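Local coordinates for protein putative aminopeptidase (Leishmania major, PDB 5NTH) that probably acts as a manganese-dependent M17 leucyl aminopeptidase, cleaving amino acids from the N-terminus of peptides, and binds the inhibitor actinonin at a two-manganese site, at residues C142-E148 and M185-A190; N153-R157 and Q451-L455; G428-A432 and A514-S518. All coordinates share one frame; numbering follows the deposited sequence.

Contact 1 (C142-E148 and M185-A190); sequences CAPAGSE and MSSRAA
Glu148 and Ser187 join two loops that leave neighbouring parallel strands, 137-142 and 181-185, in the mixed sheet of the N-terminal domain, which belongs to the macro clan. The first loop makes a type II beta turn from Pro144 to Ser147 and runs into helix 148-156; the second leads into helix 189-192, with Arg188 as its N-cap residue.

The tight part surrounds the Glu148 side chain. Its CG lies anti to the carbonyl carbon, and a bend at the next bond (chi2 89°) folds the carboxylate back over the turn and toward Ser187. There OE2 accepts a hydrogen bond from Ser187 OG at 2.9 Å, using the lone pair that faces away from OE1. The methyl of Ala189 covers the same oxygen, with CB 3.5 Å from Glu148 OE2. Met185 crosses the glutamate at about a right angle, its SD lying 4.0 Å from Glu148 CG. Gly146 N adds weak bonds to both carboxylate oxygens. The acid is buried, and this N-H and the hydroxyl probably offset part of the cost of enclosing it. Ser187 also packs its CB on the first loop, 3.8 Å from Ala145 N. Leu206 of helix 203-221 packs against the glutamate from outside the two loops.

Toward solvent the contact thins. The CB atoms of Ala145 and Ala189 approach only to 4.3 Å, and Ser186, an exposed residue, lays its OG 3.4 Å from Cys142 CA. Arg188 takes no part across the contact; its NH1 forms a salt bridge with Asp36.

The type II turn is closed by its own bonds: Pro144 O accepts from Ser147 N at 3.1 Å and from Ser147 OG at 2.6 Å, the hydroxyl lying 17° from the carbonyl plane.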
loop_
_atom_site.group_PDB
_atom_site.type_symbol
_atom_site.label_atom_id
_atom_site.label_comp_id
_atom_site.label_asym_id
_atom_site.label_seq_id
_atom_site.Cartn_x
_atom_site.Cartn_y
_atom_site.Cartn_z
ATOM N N CYS A 142 6.935 -4.687 -49.585
ATOM C CA CYS A 142 6.180 -5.656 -50.367
ATOM C C CYS A 142 4.782 -5.882 -49.780
ATOM O O CYS A 142 4.546 -6.827 -49.007
ATOM C CB CYS A 142 6.959 -6.953 -50.449
ATOM S SG CYS A 142 8.480 -6.650 -51.354
ATOM N N ALA A 143 3.869 -4.999 -50.173
ATOM C CA ALA A 143 2.497 -5.040 -49.710
ATOM C C ALA A 143 1.547 -4.811 -50.860
ATOM O O ALA A 143 1.770 -3.900 -51.673
ATOM C CB ALA A 143 2.256 -4.001 -48.627
ATOM N N PRO A 144 0.452 -5.598 -50.889
ATOM C CA PRO A 144 -0.499 -5.560 -51.993
ATOM C C PRO A 144 -1.323 -4.277 -52.018
ATOM O O PRO A 144 -1.418 -3.545 -51.028
ATOM C CB PRO A 144 -1.387 -6.779 -51.745
ATOM C CG PRO A 144 -1.334 -6.996 -50.275
ATOM C CD PRO A 144 -0.116 -6.307 -49.721
ATOM N N ALA A 145 -1.879 -4.004 -53.186
ATOM C CA ALA A 145 -2.684 -2.814 -53.389
ATOM C C ALA A 145 -3.860 -2.858 -52.404
ATOM O O ALA A 145 -4.454 -3.923 -52.197
ATOM C CB ALA A 145 -3.180 -2.766 -54.835
ATOM N N GLY A 146 -4.168 -1.717 -51.795
ATOM C CA GLY A 146 -5.116 -1.656 -50.676
ATOM C C GLY A 146 -4.456 -1.387 -49.332
ATOM O O GLY A 146 -5.110 -0.938 -48.396
ATOM N N SER A 147 -3.156 -1.645 -49.254
ATOM C CA SER A 147 -2.377 -1.410 -48.067
ATOM C C SER A 147 -1.718 -0.001 -47.961
ATOM O O SER A 147 -1.104 0.338 -46.944
ATOM C CB SER A 147 -1.360 -2.538 -47.938
ATOM O OG SER A 147 -0.343 -2.488 -48.928
ATOM N N GLU A 148 -1.919 0.865 -48.947
ATOM C CA GLU A 148 -1.257 2.176 -48.956
ATOM C C GLU A 148 -1.418 3.017 -47.683
ATOM O O GLU A 148 -0.437 3.587 -47.203
ATOM C CB GLU A 148 -1.670 3.013 -50.162
ATOM C CG GLU A 148 -1.225 2.443 -51.510
ATOM C CD GLU A 148 -2.227 1.483 -52.143
ATOM O OE1 GLU A 148 -3.473 1.655 -51.981
ATOM O OE2 GLU A 148 -1.760 0.536 -52.808
ATOM N N MET A 185 6.755 1.363 -52.507
ATOM C CA MET A 185 5.909 0.189 -52.410
ATOM C C MET A 185 5.946 -0.645 -53.701
ATOM O O MET A 185 6.049 -0.094 -54.811
ATOM C CB MET A 185 4.491 0.619 -52.120
ATOM C CG MET A 185 4.326 1.229 -50.743
ATOM S SD MET A 185 2.646 1.838 -50.492
ATOM C CE MET A 185 2.761 3.378 -51.438
ATOM N N SER A 186 5.812 -1.965 -53.562
ATOM C CA SER A 186 5.713 -2.833 -54.743
ATOM C C SER A 186 4.435 -2.521 -55.595
ATOM O O SER A 186 4.516 -2.449 -56.822
ATOM C CB SER A 186 5.862 -4.328 -54.382
ATOM O OG SER A 186 4.910 -4.736 -53.422
ATOM N N SER A 187 3.305 -2.272 -54.941
ATOM C CA SER A 187 2.080 -1.834 -55.628
ATOM C C SER A 187 2.236 -0.403 -56.125
ATOM O O SER A 187 2.887 0.406 -55.450
ATOM C CB SER A 187 0.845 -1.848 -54.697
ATOM O OG SER A 187 0.471 -0.507 -54.308
ATOM N N ARG A 188 1.577 -0.089 -57.249
ATOM C CA ARG A 188 1.661 1.238 -57.860
ATOM C C ARG A 188 0.361 2.023 -57.805
ATOM O O ARG A 188 0.263 3.104 -58.397
ATOM C CB ARG A 188 2.112 1.118 -59.314
ATOM C CG ARG A 188 3.525 0.577 -59.513
ATOM C CD ARG A 188 3.952 0.612 -60.998
ATOM N NE ARG A 188 4.055 2.008 -61.442
ATOM C CZ ARG A 188 3.319 2.593 -62.373
ATOM N NH1 ARG A 188 3.519 3.870 -62.625
ATOM N NH2 ARG A 188 2.406 1.926 -63.079
ATOM N N ALA A 189 -0.607 1.523 -57.043
ATOM C CA ALA A 189 -1.961 2.113 -56.973
ATOM C C ALA A 189 -2.040 3.600 -56.592
ATOM O O ALA A 189 -2.914 4.330 -57.069
ATOM C CB ALA A 189 -2.815 1.301 -56.033
ATOM N N ALA A 190 -1.143 4.041 -55.728
ATOM C CA ALA A 190 -1.025 5.466 -55.404
ATOM C C ALA A 190 -0.662 6.328 -56.629
ATOM O O ALA A 190 -1.038 7.520 -56.706
ATOM C CB ALA A 190 0.001 5.671 -54.281
#

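Contact 2 (N153-R157 and Q451-L455); sequences NAVAR and QSGDL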
loop_
_atom_site.group_PDB
_atom_site.type_symbol
_atom_site.label_atom_id
_atom_site.label_comp_id
_atom_site.label_asym_id
_atom_site.label_seq_id
_atom_site.Cartn_x
_atom_site.Cartn_y
_atom_site.Cartn_z
ATOM N N ASN A 153 0.854 5.283 -42.747
ATOM C CA ASN A 153 0.796 5.323 -41.288
ATOM C C ASN A 153 1.964 4.593 -40.603
ATOM O O ASN A 153 2.649 5.207 -39.811
ATOM C CB ASN A 153 -0.545 4.759 -40.802
ATOM C CG ASN A 153 -0.770 4.915 -39.278
ATOM O OD1 ASN A 153 -0.161 5.737 -38.624
ATOM N ND2 ASN A 153 -1.678 4.126 -38.729
ATOM N N ALA A 154 2.178 3.313 -40.926
ATOM C CA ALA A 154 3.211 2.444 -40.296
ATOM C C ALA A 154 4.623 2.993 -40.382
ATOM O O ALA A 154 5.468 2.771 -39.485
ATOM C CB ALA A 154 3.191 1.060 -40.911
ATOM N N VAL A 155 4.881 3.697 -41.467
ATOM C CA VAL A 155 6.180 4.257 -41.680
ATOM C C VAL A 155 6.306 5.588 -41.027
ATOM O O VAL A 155 7.289 5.837 -40.354
ATOM C CB VAL A 155 6.468 4.423 -43.173
ATOM C CG1 VAL A 155 7.785 5.158 -43.390
ATOM C CG2 VAL A 155 6.524 3.054 -43.842
ATOM N N ALA A 156 5.338 6.458 -41.260
ATOM C CA ALA A 156 5.321 7.817 -40.679
ATOM C C ALA A 156 5.534 7.806 -39.181
ATOM O O ALA A 156 6.325 8.576 -38.641
ATOM C CB ALA A 156 4.000 8.501 -40.969
ATOM N N ARG A 157 4.837 6.884 -38.525
ATOM C CA ARG A 157 4.790 6.844 -37.076
ATOM C C ARG A 157 6.031 6.193 -36.530
ATOM O O ARG A 157 6.224 6.240 -35.315
ATOM C CB ARG A 157 3.548 6.084 -36.572
ATOM C CG ARG A 157 3.650 4.576 -36.718
ATOM C CD ARG A 157 2.422 3.868 -36.176
ATOM N NE ARG A 157 2.495 2.429 -36.443
ATOM C CZ ARG A 157 1.475 1.565 -36.402
ATOM N NH1 ARG A 157 0.255 1.982 -36.080
ATOM N NH2 ARG A 157 1.676 0.264 -36.679
ATOM N N GLN A 451 -7.861 -1.814 -41.632
ATOM C CA GLN A 451 -7.323 -1.237 -42.851
ATOM C C GLN A 451 -6.293 -0.168 -42.561
ATOM O O GLN A 451 -5.393 -0.011 -43.340
ATOM C CB GLN A 451 -8.428 -0.643 -43.748
ATOM C CG GLN A 451 -9.131 -1.631 -44.678
ATOM C CD GLN A 451 -8.203 -2.335 -45.673
ATOM O OE1 GLN A 451 -8.155 -3.577 -45.686
ATOM N NE2 GLN A 451 -7.464 -1.555 -46.515
ATOM N N SER A 452 -6.441 0.572 -41.465
ATOM C CA SER A 452 -5.554 1.696 -41.145
ATOM C C SER A 452 -4.314 1.313 -40.362
ATOM O O SER A 452 -3.405 2.096 -40.297
ATOM C CB SER A 452 -6.286 2.761 -40.312
ATOM O OG SER A 452 -6.516 2.336 -38.986
ATOM N N GLY A 453 -4.306 0.156 -39.716
ATOM C CA GLY A 453 -3.295 -0.170 -38.720
ATOM C C GLY A 453 -3.378 0.561 -37.377
ATOM O O GLY A 453 -2.439 0.483 -36.587
ATOM N N ASP A 454 -4.466 1.303 -37.142
ATOM C CA ASP A 454 -4.803 1.894 -35.832
ATOM C C ASP A 454 -5.908 0.999 -35.242
ATOM O O ASP A 454 -7.108 1.275 -35.357
ATOM C CB ASP A 454 -5.357 3.321 -35.980
ATOM C CG ASP A 454 -4.290 4.383 -36.270
ATOM O OD1 ASP A 454 -3.098 4.070 -36.447
ATOM O OD2 ASP A 454 -4.655 5.581 -36.316
ATOM N N LEU A 455 -5.490 -0.062 -34.585
ATOM C CA LEU A 455 -6.402 -1.113 -34.188
ATOM C C LEU A 455 -7.444 -0.723 -33.118
ATOM O O LEU A 455 -7.336 0.286 -32.431
ATOM C CB LEU A 455 -5.611 -2.338 -33.740
ATOM C CG LEU A 455 -4.510 -2.829 -34.674
ATOM C CD1 LEU A 455 -3.814 -4.044 -34.074
ATOM C CD2 LEU A 455 -5.067 -3.172 -36.033
HETATM O O HOH W 1 -0.889 -1.826 -36.299
#
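The side-chain amide of Asn153 grips two acceptors of segment 451-455 with its ND2 group. One N-H points almost straight at Ser452 O (3.1 Å from ND2, N-H...O angle 172°); the other reaches Asp454 OD1, 2.7 Å from ND2. Both acceptors lie close to the amide plane, which fixes the rotation of the amide and identifies the nitrogen end. The carboxylate is turned 76° against it, and OD1 is approached from above its own plane.

Beside this pair, Arg157 brings its guanidinium edge to the loop. Its NH1 donates to Gly453 O at 3.1 Å, coming from above the carbonyl plane. Although CG sits between the backbone N and the carbonyl carbon (chi1 75°), the chain is extended from CG to NE, which carries the guanidinium across the gap. The group is nearly parallel to the Asp454 carboxylate, but the salt bridge is long, 4.0 Å between Arg157 NH1 and Asp454 OD1. A water donates to Gly453 O and is held weakly by Arg157 NH2.

These groups are positioned in turn by their surroundings. Ser452 OG accepts from Asp454 N at 2.9 Å, an ST turn that holds the chain where it leaves helix 439-452 through Gly453, a residue of positive phi. Outside the two segments, Arg157 NE donates to Ser121 OG, and Gly527 N binds Asp454 OD2. Val213 of helix 203-221 packs on both Asn153 and Arg157, and Thr529 of helix 528-536 on Asn153.

The result is a buried polar seam at a domain interface: Asn153 and Arg157, in the M17 N-terminal domain, bind the carbonyls and carboxylate at the exit of helix 439-452 in the catalytic domain.

Contact 3 (G428-A432 and A514-S518); sequences GSKHA and AYPTS
Pro516 points the CG corner of its ring at the face of the peptide joining His431 to Ala432, with CG 3.7 Å from both His431 C and Ala432 N. The neighbouring ring atom, CB, comes equally near the backbone oxygen of Lys430, and Ala432 CB adds a looser apolar contact.

No direct hydrogen bond spans the two loops. Because proline has no N-H to offer, Ser429 O meets it instead through a CA-H...O contact, with Pro516 CA 3.1 Å away and an angle of 128° at the hydrogen. A water lies 2.9 Å from Ser429 O and 2.6 Å from Ser518 O, placed to bridge the loops, though it has more acceptors in reach than protons to give.

Next to the proline, Tyr515 sets its CB on the Ser429 backbone, 3.6 Å from Ser429 CA. With CG anti to the carbonyl carbon (chi1 -68°), the ring then leads off from this contact, and the side chain comes within about 4 Å of bound actinonin. Tyr515, the first residue of the type I turn to Ser518, therefore borders the inhibitor, while the next residue, Pro516, packs on the other loop's backbone.

Lys430 NZ forms a salt bridge with Glu468 of the second subunit. In the catalytic domain, segment 428-432 links helix 422-427 to strand 432-436, and segment 514-518 follows strand 508-512, the antiparallel neighbour of that strand.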
loop_
_atom_site.group_PDB
_atom_site.type_symbol
_atom_site.label_atom_id
_atom_site.label_comp_id
_atom_site.label_asym_id
_atom_site.label_seq_id
_atom_site.Cartn_x
_atom_site.Cartn_y
_atom_site.Cartn_z
ATOM N N GLY A 428 -5.815 -4.530 -24.200
ATOM C CA GLY A 428 -4.361 -4.479 -24.397
ATOM C C GLY A 428 -3.841 -3.100 -24.765
ATOM O O GLY A 428 -4.548 -2.122 -24.610
ATOM N N SER A 429 -2.616 -3.021 -25.265
ATOM C CA SER A 429 -1.961 -1.723 -25.479
ATOM C C SER A 429 -1.893 -1.237 -26.915
ATOM O O SER A 429 -1.418 -0.130 -27.157
ATOM C CB SER A 429 -0.553 -1.771 -24.916
ATOM O OG SER A 429 0.068 -2.960 -25.364
ATOM N N LYS A 430 -2.366 -2.065 -27.842
ATOM C CA LYS A 430 -2.384 -1.751 -29.275
ATOM C C LYS A 430 -3.784 -1.515 -29.804
ATOM O O LYS A 430 -3.933 -0.824 -30.786
ATOM C CB LYS A 430 -1.765 -2.889 -30.092
ATOM C CG LYS A 430 -0.562 -3.591 -29.451
ATOM C CD LYS A 430 0.788 -3.088 -29.938
ATOM C CE LYS A 430 1.900 -3.931 -29.321
ATOM N NZ LYS A 430 2.077 -5.306 -29.899
ATOM N N HIS A 431 -4.798 -2.135 -29.197
ATOM C CA HIS A 431 -6.210 -1.953 -29.607
ATOM C C HIS A 431 -6.947 -0.944 -28.724
ATOM O O HIS A 431 -7.055 -1.124 -27.507
ATOM C CB HIS A 431 -6.968 -3.252 -29.473
ATOM C CG HIS A 431 -6.500 -4.330 -30.375
ATOM N ND1 HIS A 431 -5.355 -5.043 -30.140
ATOM C CD2 HIS A 431 -7.051 -4.861 -31.487
ATOM C CE1 HIS A 431 -5.207 -5.956 -31.082
ATOM N NE2 HIS A 431 -6.226 -5.865 -31.914
ATOM N N ALA A 432 -7.491 0.096 -29.335
ATOM C CA ALA A 432 -8.407 0.955 -28.642
ATOM C C ALA A 432 -9.703 0.195 -28.310
ATOM O O ALA A 432 -10.020 -0.846 -28.892
ATOM C CB ALA A 432 -8.723 2.173 -29.482
ATOM N N ALA A 514 -6.267 5.017 -24.622
ATOM C CA ALA A 514 -5.289 5.422 -23.617
ATOM C C ALA A 514 -3.880 4.801 -23.822
ATOM O O ALA A 514 -2.904 5.532 -23.865
ATOM C CB ALA A 514 -5.822 5.123 -22.232
ATOM N N TYR A 515 -3.796 3.479 -23.965
ATOM C CA TYR A 515 -2.524 2.783 -24.205
ATOM C C TYR A 515 -1.985 2.834 -25.662
ATOM O O TYR A 515 -0.802 3.032 -25.855
ATOM C CB TYR A 515 -2.568 1.348 -23.639
ATOM C CG TYR A 515 -2.616 1.415 -22.144
ATOM C CD1 TYR A 515 -3.821 1.660 -21.470
ATOM C CD2 TYR A 515 -1.451 1.372 -21.390
ATOM C CE1 TYR A 515 -3.852 1.812 -20.096
ATOM C CE2 TYR A 515 -1.486 1.523 -20.008
ATOM C CZ TYR A 515 -2.686 1.745 -19.364
ATOM O OH TYR A 515 -2.710 1.885 -17.990
ATOM N N PRO A 516 -2.843 2.691 -26.688
ATOM C CA PRO A 516 -2.315 2.741 -28.082
ATOM C C PRO A 516 -1.701 4.094 -28.529
ATOM O O PRO A 516 -0.954 4.146 -29.514
ATOM C CB PRO A 516 -3.540 2.396 -28.937
ATOM C CG PRO A 516 -4.545 1.815 -28.003
ATOM C CD PRO A 516 -4.282 2.395 -26.651
ATOM N N THR A 517 -2.000 5.154 -27.781
ATOM C CA THR A 517 -1.539 6.479 -28.086
ATOM C C THR A 517 -0.033 6.653 -27.904
ATOM O O THR A 517 0.517 7.639 -28.352
ATOM C CB THR A 517 -2.239 7.515 -27.186
ATOM O OG1 THR A 517 -2.354 8.756 -27.865
ATOM C CG2 THR A 517 -1.465 7.762 -25.850
ATOM N N SER A 518 0.604 5.747 -27.180
ATOM C CA SER A 518 2.029 5.829 -26.944
ATOM C C SER A 518 2.629 4.482 -26.707
ATOM O O SER A 518 1.951 3.537 -26.368
ATOM C CB SER A 518 2.379 6.714 -25.740
ATOM O OG SER A 518 2.339 5.997 -24.515
HETATM O O HOH W 2 1.200 1.198 -27.323
#

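The three contacts form a series from the N-terminal domain toward the active site. Contacts 1 and 2, with centres 14 Å apart, touch at the domain boundary, where Gln451 NE2 packs 3.1 Å from Gly146 O. Contact 2 touches contact 3, 13 Å away between centres: Leu455 O lies 3.1 Å from Ala432 N, probably a hydrogen bond, where strands 456-458 and 432-436 begin side by side. Contacts 1 and 3 do not meet, their nearest atoms being about 16 Å apart. Contact 3 alone borders the pocket, through Tyr515, whose side chain adjoins the inhibitor and lies about 11 Å from a manganese ion.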